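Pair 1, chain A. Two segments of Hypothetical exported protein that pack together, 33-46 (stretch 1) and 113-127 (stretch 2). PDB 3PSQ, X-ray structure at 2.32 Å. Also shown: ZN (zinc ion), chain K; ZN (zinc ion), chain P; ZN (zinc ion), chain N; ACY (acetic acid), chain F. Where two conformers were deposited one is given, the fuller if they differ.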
# COMPACT_ATOMS: atom_id res chain seq x y z
N ASN A 33 3.93 -5.00 19.85
CA ASN A 33 4.33 -3.72 19.31
C ASN A 33 3.07 -2.95 18.95
O ASN A 33 2.39 -3.24 17.96
CB ASN A 33 5.23 -3.97 18.07
CG ASN A 33 5.69 -2.68 17.36
OD1 ASN A 33 5.52 -1.57 17.86
ND2 ASN A 33 6.24 -2.84 16.18
N SER A 34 2.77 -1.94 19.75
CA SER A 34 1.60 -1.09 19.50
C SER A 34 1.62 -0.37 18.14
O SER A 34 0.57 0.14 17.70
CB SER A 34 1.41 -0.10 20.64
OG SER A 34 2.50 0.83 20.67
N ASP A 35 2.78 -0.33 17.47
CA ASP A 35 2.82 0.14 16.06
C ASP A 35 2.09 -0.79 15.07
O ASP A 35 1.67 -0.35 14.00
CB ASP A 35 4.26 0.29 15.57
CG ASP A 35 4.97 1.52 16.13
OD1 ASP A 35 4.40 2.23 16.97
OD2 ASP A 35 6.12 1.77 15.70
N VAL A 36 1.99 -2.08 15.40
CA VAL A 36 1.26 -3.05 14.56
C VAL A 36 -0.23 -2.65 14.49
O VAL A 36 -0.85 -2.42 15.52
CB VAL A 36 1.45 -4.51 15.05
CG1 VAL A 36 0.60 -5.49 14.22
CG2 VAL A 36 2.98 -4.94 15.01
N MET A 37 -0.80 -2.52 13.29
CA MET A 37 -2.17 -1.99 13.21
C MET A 37 -3.06 -2.58 12.11
O MET A 37 -4.21 -2.21 11.99
CB MET A 37 -2.19 -0.43 13.13
CG MET A 37 -1.16 0.17 12.23
SD MET A 37 -1.30 -0.23 10.48
CE MET A 37 -2.99 0.36 10.09
N ALA A 38 -2.53 -3.46 11.28
CA ALA A 38 -3.35 -4.10 10.26
C ALA A 38 -2.70 -5.37 9.69
O ALA A 38 -1.53 -5.63 9.91
CB ALA A 38 -3.68 -3.14 9.13
N TRP A 39 -3.48 -6.15 8.95
CA TRP A 39 -2.96 -7.28 8.20
C TRP A 39 -3.35 -7.06 6.77
O TRP A 39 -4.49 -6.67 6.49
CB TRP A 39 -3.53 -8.61 8.72
CG TRP A 39 -2.76 -9.82 8.22
CD1 TRP A 39 -2.90 -10.43 7.01
CD2 TRP A 39 -1.74 -10.55 8.92
NE1 TRP A 39 -2.01 -11.49 6.90
CE2 TRP A 39 -1.30 -11.58 8.08
CE3 TRP A 39 -1.16 -10.42 10.19
CZ2 TRP A 39 -0.31 -12.47 8.45
CZ3 TRP A 39 -0.16 -11.29 10.56
CH2 TRP A 39 0.25 -12.31 9.69
N LEU A 40 -2.42 -7.32 5.86
CA LEU A 40 -2.65 -7.14 4.44
C LEU A 40 -2.50 -8.46 3.67
O LEU A 40 -1.52 -9.19 3.85
CB LEU A 40 -1.66 -6.12 3.89
CG LEU A 40 -1.54 -5.95 2.39
CD1 LEU A 40 -2.73 -5.18 1.81
CD2 LEU A 40 -0.22 -5.22 2.02
N THR A 41 -3.46 -8.75 2.80
CA THR A 41 -3.45 -9.94 1.98
C THR A 41 -3.72 -9.55 0.53
O THR A 41 -4.63 -8.78 0.26
CB THR A 41 -4.46 -10.98 2.49
OG1 THR A 41 -4.10 -11.35 3.84
CG2 THR A 41 -4.43 -12.24 1.65
N VAL A 42 -2.88 -10.00 -0.39
CA VAL A 42 -3.13 -9.76 -1.81
C VAL A 42 -3.10 -11.11 -2.49
O VAL A 42 -2.04 -11.68 -2.74
CB VAL A 42 -2.10 -8.82 -2.48
CG1 VAL A 42 -2.48 -8.56 -3.97
CG2 VAL A 42 -1.95 -7.52 -1.71
N LYS A 43 -4.29 -11.66 -2.75
CA LYS A 43 -4.48 -12.91 -3.51
C LYS A 43 -3.75 -12.86 -4.83
O LYS A 43 -3.83 -11.87 -5.57
CB LYS A 43 -5.99 -13.15 -3.78
CG LYS A 43 -6.69 -14.09 -2.78
CD LYS A 43 -8.26 -14.13 -3.01
CE LYS A 43 -8.72 -15.06 -4.18
NZ LYS A 43 -10.23 -14.95 -4.49
N GLY A 44 -3.05 -13.95 -5.13
CA GLY A 44 -2.29 -14.03 -6.38
C GLY A 44 -0.83 -13.70 -6.11
O GLY A 44 0.00 -13.71 -7.02
N THR A 45 -0.51 -13.42 -4.85
CA THR A 45 0.86 -13.14 -4.46
C THR A 45 1.04 -13.80 -3.12
O THR A 45 0.06 -14.28 -2.52
CB THR A 45 1.11 -11.63 -4.21
OG1 THR A 45 0.43 -11.22 -3.01
CG2 THR A 45 0.68 -10.77 -5.41
N HIS A 46 2.27 -13.77 -2.63
CA HIS A 46 2.50 -14.17 -1.27
C HIS A 46 2.46 -12.97 -0.32
O HIS A 46 2.89 -13.09 0.83
CB HIS A 46 3.78 -15.04 -1.10
CG HIS A 46 5.06 -14.37 -1.53
ND1 HIS A 46 5.58 -13.26 -0.88
CD2 HIS A 46 5.95 -14.70 -2.49
CE1 HIS A 46 6.71 -12.91 -1.46
NE2 HIS A 46 6.97 -13.78 -2.42
N SER A 113 -2.56 -9.80 -18.43
CA SER A 113 -3.24 -10.99 -17.96
C SER A 113 -3.27 -11.07 -16.43
O SER A 113 -4.30 -11.41 -15.83
CB SER A 113 -2.59 -12.25 -18.55
OG SER A 113 -2.98 -13.41 -17.84
N PHE A 114 -2.14 -10.75 -15.77
CA PHE A 114 -2.09 -10.75 -14.30
C PHE A 114 -3.02 -9.68 -13.69
O PHE A 114 -3.75 -9.94 -12.75
CB PHE A 114 -0.64 -10.56 -13.80
CG PHE A 114 -0.49 -10.80 -12.31
CD1 PHE A 114 -0.09 -12.04 -11.83
CD2 PHE A 114 -0.76 -9.78 -11.38
CE1 PHE A 114 0.04 -12.28 -10.48
CE2 PHE A 114 -0.63 -10.02 -10.01
CZ PHE A 114 -0.25 -11.27 -9.56
N PHE A 115 -2.98 -8.48 -14.24
CA PHE A 115 -3.84 -7.39 -13.82
C PHE A 115 -5.32 -7.67 -14.00
O PHE A 115 -6.13 -7.31 -13.16
CB PHE A 115 -3.48 -6.14 -14.60
CG PHE A 115 -4.24 -4.93 -14.17
CD1 PHE A 115 -3.83 -4.19 -13.04
CD2 PHE A 115 -5.37 -4.51 -14.88
CE1 PHE A 115 -4.53 -3.06 -12.64
CE2 PHE A 115 -6.09 -3.39 -14.48
CZ PHE A 115 -5.67 -2.65 -13.35
N ASN A 116 -5.70 -8.30 -15.12
CA ASN A 116 -7.11 -8.70 -15.30
C ASN A 116 -7.51 -9.87 -14.40
O ASN A 116 -8.68 -10.03 -14.09
CB ASN A 116 -7.43 -9.04 -16.76
CG ASN A 116 -7.32 -7.84 -17.69
OD1 ASN A 116 -7.30 -6.68 -17.26
ND2 ASN A 116 -7.25 -8.12 -19.00
N LYS A 117 -6.57 -10.70 -13.96
CA LYS A 117 -6.96 -11.86 -13.15
C LYS A 117 -7.12 -11.58 -11.67
O LYS A 117 -8.00 -12.14 -10.99
CB LYS A 117 -6.00 -13.04 -13.37
CG LYS A 117 -6.64 -14.39 -12.93
CD LYS A 117 -5.70 -15.57 -13.01
CE LYS A 117 -6.28 -16.79 -12.23
NZ LYS A 117 -5.62 -17.02 -10.89
N HIS A 118 -6.27 -10.69 -11.15
CA HIS A 118 -6.21 -10.41 -9.71
C HIS A 118 -6.61 -8.97 -9.49
O HIS A 118 -5.91 -8.04 -9.95
CB HIS A 118 -4.79 -10.68 -9.23
CG HIS A 118 -4.33 -12.08 -9.51
ND1 HIS A 118 -4.82 -13.17 -8.82
CD2 HIS A 118 -3.44 -12.57 -10.41
CE1 HIS A 118 -4.25 -14.27 -9.26
NE2 HIS A 118 -3.39 -13.93 -10.22
N LYS A 119 -7.74 -8.77 -8.83
CA LYS A 119 -8.47 -7.51 -8.90
C LYS A 119 -8.78 -6.92 -7.54
O LYS A 119 -9.39 -5.87 -7.44
CB LYS A 119 -9.80 -7.74 -9.63
CG LYS A 119 -9.66 -8.02 -11.09
CD LYS A 119 -10.91 -8.73 -11.58
CE LYS A 119 -11.22 -8.33 -13.01
NZ LYS A 119 -12.68 -8.52 -13.23
N GLU A 120 -8.38 -7.61 -6.48
CA GLU A 120 -8.67 -7.12 -5.16
C GLU A 120 -7.52 -7.41 -4.18
O GLU A 120 -6.70 -8.30 -4.38
CB GLU A 120 -9.97 -7.76 -4.67
CG GLU A 120 -9.91 -9.28 -4.76
CD GLU A 120 -11.20 -9.95 -4.40
OE1 GLU A 120 -12.06 -10.09 -5.31
OE2 GLU A 120 -11.35 -10.35 -3.21
N PHE A 121 -7.48 -6.64 -3.09
CA PHE A 121 -6.72 -7.06 -1.94
C PHE A 121 -7.52 -6.68 -0.75
O PHE A 121 -8.50 -5.93 -0.87
CB PHE A 121 -5.30 -6.48 -1.94
CG PHE A 121 -5.22 -4.97 -1.83
CD1 PHE A 121 -5.16 -4.36 -0.58
CD2 PHE A 121 -5.12 -4.19 -2.96
CE1 PHE A 121 -5.02 -2.96 -0.48
CE2 PHE A 121 -4.97 -2.82 -2.90
CZ PHE A 121 -4.92 -2.19 -1.65
N SER A 122 -7.15 -7.19 0.40
CA SER A 122 -7.97 -6.95 1.55
C SER A 122 -7.15 -6.62 2.78
O SER A 122 -5.99 -7.03 2.89
CB SER A 122 -8.84 -8.19 1.80
OG SER A 122 -8.03 -9.31 2.08
N ILE A 123 -7.74 -5.89 3.72
CA ILE A 123 -7.03 -5.47 4.88
C ILE A 123 -7.88 -5.81 6.09
O ILE A 123 -9.09 -5.67 6.03
CB ILE A 123 -6.73 -3.94 4.84
CG1 ILE A 123 -5.56 -3.66 3.90
CG2 ILE A 123 -6.46 -3.37 6.23
CD1 ILE A 123 -5.51 -2.22 3.44
N GLU A 124 -7.27 -6.28 7.17
CA GLU A 124 -7.97 -6.40 8.41
C GLU A 124 -7.32 -5.48 9.43
O GLU A 124 -6.10 -5.55 9.65
CB GLU A 124 -7.93 -7.83 8.91
CG GLU A 124 -8.56 -8.01 10.27
CD GLU A 124 -8.84 -9.47 10.58
OE1 GLU A 124 -8.57 -10.34 9.72
OE2 GLU A 124 -9.34 -9.77 11.67
N THR A 125 -8.14 -4.66 10.08
CA THR A 125 -7.62 -3.69 11.01
C THR A 125 -7.41 -4.31 12.37
O THR A 125 -7.70 -5.48 12.58
CB THR A 125 -8.50 -2.42 11.11
OG1 THR A 125 -9.66 -2.72 11.90
CG2 THR A 125 -8.89 -1.91 9.71
N LYS A 126 -6.88 -3.51 13.30
CA LYS A 126 -6.61 -4.01 14.63
C LYS A 126 -7.87 -4.16 15.46
O LYS A 126 -7.85 -4.86 16.48
CB LYS A 126 -5.58 -3.15 15.35
CG LYS A 126 -5.98 -1.74 15.65
CD LYS A 126 -5.00 -1.14 16.66
CE LYS A 126 -5.11 0.35 16.69
NZ LYS A 126 -3.76 0.97 16.97
N THR A 127 -8.95 -3.51 15.05
CA THR A 127 -10.24 -3.74 15.71
C THR A 127 -10.96 -4.87 15.00
O THR A 127 -12.09 -5.16 15.33
CB THR A 127 -11.15 -2.49 15.74
OG1 THR A 127 -11.43 -2.07 14.40
CG2 THR A 127 -10.51 -1.35 16.52
ZN ZN K . -2.61 -15.86 -10.40
ZN ZN P . 7.20 3.30 16.45
ZN ZN N . -9.53 -11.82 12.38
C ACY F . -7.29 -9.83 5.50
O ACY F . -6.61 -10.72 6.06
OXT ACY F . -6.77 -8.87 4.89
CH3 ACY F . -8.79 -9.93 5.54
O HOH W 1 -0.31 -15.99 -9.20
O HOH W 2 -1.86 -15.03 -12.22
O HOH W 3 -3.48 -17.07 -8.36
O HOH W 4 -7.46 -12.12 13.22
O HOH W 5 7.58 2.51 18.31

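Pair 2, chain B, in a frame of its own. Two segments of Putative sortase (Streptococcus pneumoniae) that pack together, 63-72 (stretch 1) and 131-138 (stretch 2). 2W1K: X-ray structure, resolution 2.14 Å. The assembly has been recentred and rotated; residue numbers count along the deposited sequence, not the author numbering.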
# COMPACT_ATOMS: atom_id res chain seq x y z
N VAL B 63 -7.24 1.10 -10.05
CA VAL B 63 -6.90 0.48 -8.80
C VAL B 63 -5.76 -0.58 -9.03
O VAL B 63 -5.88 -1.52 -9.86
CB VAL B 63 -8.12 -0.19 -8.24
CG1 VAL B 63 -7.74 -0.95 -7.01
CG2 VAL B 63 -9.22 0.92 -7.96
N TYR B 64 -4.64 -0.38 -8.32
CA TYR B 64 -3.57 -1.29 -8.50
C TYR B 64 -3.69 -2.59 -7.60
O TYR B 64 -3.22 -3.69 -8.00
CB TYR B 64 -2.29 -0.53 -8.16
CG TYR B 64 -1.03 -1.44 -8.21
CD1 TYR B 64 -0.56 -1.96 -9.41
CD2 TYR B 64 -0.30 -1.74 -7.03
CE1 TYR B 64 0.57 -2.78 -9.46
CE2 TYR B 64 0.83 -2.59 -7.08
CZ TYR B 64 1.26 -3.05 -8.30
OH TYR B 64 2.39 -3.80 -8.36
N GLY B 65 -4.23 -2.43 -6.38
CA GLY B 65 -4.36 -3.54 -5.40
C GLY B 65 -5.44 -3.21 -4.39
O GLY B 65 -5.99 -2.09 -4.41
N TYR B 66 -5.79 -4.18 -3.54
CA TYR B 66 -6.63 -3.90 -2.38
C TYR B 66 -5.92 -4.23 -1.10
O TYR B 66 -5.23 -5.26 -1.01
CB TYR B 66 -7.98 -4.67 -2.40
CG TYR B 66 -9.02 -3.83 -3.00
CD1 TYR B 66 -9.08 -3.73 -4.37
CD2 TYR B 66 -9.98 -3.17 -2.24
CE1 TYR B 66 -10.01 -3.00 -5.00
CE2 TYR B 66 -10.97 -2.36 -2.89
CZ TYR B 66 -10.92 -2.32 -4.26
OH TYR B 66 -11.76 -1.63 -5.05
N LEU B 67 -6.17 -3.40 -0.10
CA LEU B 67 -5.46 -3.54 1.13
C LEU B 67 -6.49 -3.67 2.30
O LEU B 67 -7.49 -2.92 2.40
CB LEU B 67 -4.52 -2.32 1.34
CG LEU B 67 -3.64 -2.36 2.61
CD1 LEU B 67 -2.39 -1.50 2.38
CD2 LEU B 67 -4.37 -1.77 3.87
N SER B 68 -6.20 -4.57 3.20
CA SER B 68 -7.16 -4.83 4.25
C SER B 68 -6.43 -4.98 5.58
O SER B 68 -5.36 -5.58 5.62
CB SER B 68 -7.96 -6.09 3.90
OG SER B 68 -8.63 -6.54 5.02
N ILE B 69 -6.93 -4.33 6.64
CA ILE B 69 -6.37 -4.56 8.00
C ILE B 69 -7.58 -4.83 8.90
O ILE B 69 -8.21 -3.88 9.41
CB ILE B 69 -5.64 -3.31 8.58
CG1 ILE B 69 -4.62 -2.75 7.62
CG2 ILE B 69 -5.19 -3.54 9.99
CD1 ILE B 69 -3.76 -1.71 8.21
N PRO B 70 -7.97 -6.10 8.98
CA PRO B 70 -9.19 -6.50 9.66
C PRO B 70 -9.30 -5.96 11.08
O PRO B 70 -10.39 -5.55 11.51
CB PRO B 70 -9.16 -8.08 9.64
CG PRO B 70 -8.24 -8.40 8.37
CD PRO B 70 -7.23 -7.24 8.38
N SER B 71 -8.18 -5.92 11.80
CA SER B 71 -8.32 -5.54 13.16
C SER B 71 -8.73 -4.08 13.28
O SER B 71 -9.11 -3.68 14.30
CB SER B 71 -7.08 -5.92 13.98
OG SER B 71 -5.95 -5.13 13.62
N LEU B 72 -8.68 -3.30 12.19
CA LEU B 72 -9.07 -1.88 12.22
C LEU B 72 -10.28 -1.65 11.32
O LEU B 72 -10.68 -0.53 11.07
CB LEU B 72 -7.92 -1.01 11.65
CG LEU B 72 -6.65 -0.82 12.47
CD1 LEU B 72 -5.54 0.15 11.95
CD2 LEU B 72 -7.03 -0.55 13.98
N GLY B 131 2.25 -7.92 15.42
CA GLY B 131 1.56 -9.19 15.08
C GLY B 131 0.25 -8.95 14.30
O GLY B 131 -0.22 -9.83 13.58
N ASP B 132 -0.34 -7.77 14.38
CA ASP B 132 -1.58 -7.62 13.72
C ASP B 132 -1.36 -7.83 12.24
O ASP B 132 -0.29 -7.49 11.67
CB ASP B 132 -2.16 -6.22 13.98
CG ASP B 132 -2.77 -6.09 15.38
OD1 ASP B 132 -2.88 -7.13 16.09
OD2 ASP B 132 -3.21 -4.97 15.72
N ALA B 133 -2.40 -8.36 11.58
CA ALA B 133 -2.28 -8.82 10.19
C ALA B 133 -2.71 -7.70 9.22
O ALA B 133 -3.53 -6.85 9.58
CB ALA B 133 -3.15 -10.08 10.02
N LEU B 134 -2.14 -7.71 8.01
CA LEU B 134 -2.54 -6.85 6.90
C LEU B 134 -2.54 -7.85 5.75
O LEU B 134 -1.60 -8.68 5.62
CB LEU B 134 -1.45 -5.79 6.71
CG LEU B 134 -1.56 -4.82 5.52
CD1 LEU B 134 -0.91 -3.42 5.73
CD2 LEU B 134 -1.03 -5.42 4.22
N TYR B 135 -3.59 -7.81 4.95
CA TYR B 135 -3.67 -8.63 3.76
C TYR B 135 -3.71 -7.72 2.51
O TYR B 135 -4.45 -6.70 2.49
CB TYR B 135 -4.92 -9.47 3.80
CG TYR B 135 -4.93 -10.43 4.99
CD1 TYR B 135 -4.20 -11.58 4.94
CD2 TYR B 135 -5.69 -10.15 6.17
CE1 TYR B 135 -4.22 -12.46 5.96
CE2 TYR B 135 -5.68 -11.02 7.26
CZ TYR B 135 -4.97 -12.20 7.13
OH TYR B 135 -4.92 -13.15 8.11
N TYR B 136 -2.94 -8.12 1.47
CA TYR B 136 -2.84 -7.29 0.33
C TYR B 136 -3.26 -8.13 -0.88
O TYR B 136 -2.67 -9.15 -1.16
CB TYR B 136 -1.35 -6.75 0.18
CG TYR B 136 -1.22 -5.92 -1.04
CD1 TYR B 136 -1.59 -4.57 -1.04
CD2 TYR B 136 -0.78 -6.47 -2.26
CE1 TYR B 136 -1.55 -3.78 -2.20
CE2 TYR B 136 -0.77 -5.70 -3.45
CZ TYR B 136 -1.12 -4.36 -3.40
OH TYR B 136 -1.19 -3.62 -4.54
N ASP B 137 -4.21 -7.68 -1.68
CA ASP B 137 -4.66 -8.51 -2.78
C ASP B 137 -4.24 -7.93 -4.15
O ASP B 137 -4.63 -6.77 -4.46
CB ASP B 137 -6.18 -8.65 -2.63
CG ASP B 137 -6.78 -9.60 -3.62
OD1 ASP B 137 -6.09 -10.07 -4.58
OD2 ASP B 137 -8.01 -9.89 -3.43
N ASN B 138 -3.43 -8.66 -4.93
CA ASN B 138 -2.92 -8.13 -6.22
C ASN B 138 -3.77 -8.65 -7.33
O ASN B 138 -3.44 -8.51 -8.53
CB ASN B 138 -1.45 -8.49 -6.54
CG ASN B 138 -1.14 -10.00 -6.53
OD1 ASN B 138 -1.95 -10.85 -6.80
ND2 ASN B 138 0.06 -10.30 -6.21
O HOH W 6 -1.39 -5.24 -6.62
O HOH W 7 -5.37 -6.76 11.41
O HOH W 8 -5.41 -3.50 15.85

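Both pairs are two-stranded antiparallel ladders. In pair 1, strands 36-41 and 120-125 run at 155° with their axes 4.6 Å apart at closest approach; in pair 2, strands 65-69 and 133-137 run at 166° and approach to 4.7 Å. Superposing N, CA and C of 14 central residues gives an RMSD of 0.6 Å, so the comparison rests on nearly identical backbones.

The hydrogen bonding matches as well. Trp39(A) with Glu124(A) corresponds to Tyr66(B) with Asp137(B), and Thr41(A) with Ser122(A) to Ser68(B) with Tyr135(B). Each is a hydrogen-bonded pair closed by two reciprocal backbone bonds: Trp39(A) N to Glu124(A) O is 2.8 Å and Glu124(A) N to Trp39(A) O 2.9 Å, while Tyr66(B) N to Asp137(B) O is 3.0 Å and Asp137(B) N to Tyr66(B) O 2.7 Å. Between these rings lies the non-hydrogen-bonded pair, Leu40(A) with Ile123(A) or Leu67(B) with Tyr136(B), whose side chains share one face.

On that face the two proteins fill space differently. The leucines nearly coincide, with side-chain centres 0.6 Å apart, but their chi2 angles differ, 74° (p) in Leu40(A) and 155° (t) in Leu67(B). In pair 1, Leu40(A) CD1 lies 3.5 Å from Phe121(A) CD1 and 3.8 Å from Ile123(A) CG1, so one methyl touches both neighbours on the opposing strand. In pair 2, Leu134(B) replaces the phenylalanine, and Leu67(B) CD1 meets Leu134(B) CD1 at 4.1 Å, while Leu67(B) CB is 4.4 Å from Tyr136(B) CD1.

The next matched position shows the clearest exchange of bulk. Ala38(A) and Gly65(B) have CA atoms 0.1 Å apart after superposition. Ile123(A), the diagonal neighbour of Ala38(A) on the opposing strand, is shorter than the matched Tyr136(B) and leaves room for the alanine methyl, with Ala38(A) CB 4.0 Å from Ile123(A) CG2. The longer Tyr136(B) extends over the glycine, bringing its OH to 3.3 Å from Gly65(B) CA; an ideal CB on Gly65(B) would sit only 1.9 Å from Tyr136(B) OH, a clash. The hydroxyl also comes 3.2 Å from Tyr64(B) CD2, and water 6 joins it to the backbone, with its oxygen 2.6 Å from Tyr136(B) OH and 2.8 Å from Tyr64(B) O.

Val42(A) and Ile69(B), side-chain centres 0.5 Å apart, continue the apolar packing. Val42(A) CG2 is 3.5 Å from Phe121(A) CB; Ile69(B) CD1 is 4.1 Å from Leu134(B) CD1. Both beta-branched residues thus meet the same matched position.

The other face carries Thr41(A) and Ser122(A) in pair 1, where Thr41(A) CB is 4.0 Å from Ser122(A) OG. An acetic acid molecule, probably from the crystallisation liquor, accepts a 3.1 Å hydrogen bond at OXT from Ser122(A) OG. In pair 2 the serine position holds Tyr135(B), whose ring edge receives Pro70(B), with Pro70(B) CG 3.8 Å from Tyr135(B) CD2. Lys43(A), matched to that proline, makes no comparable side-chain contact within 4.5 Å.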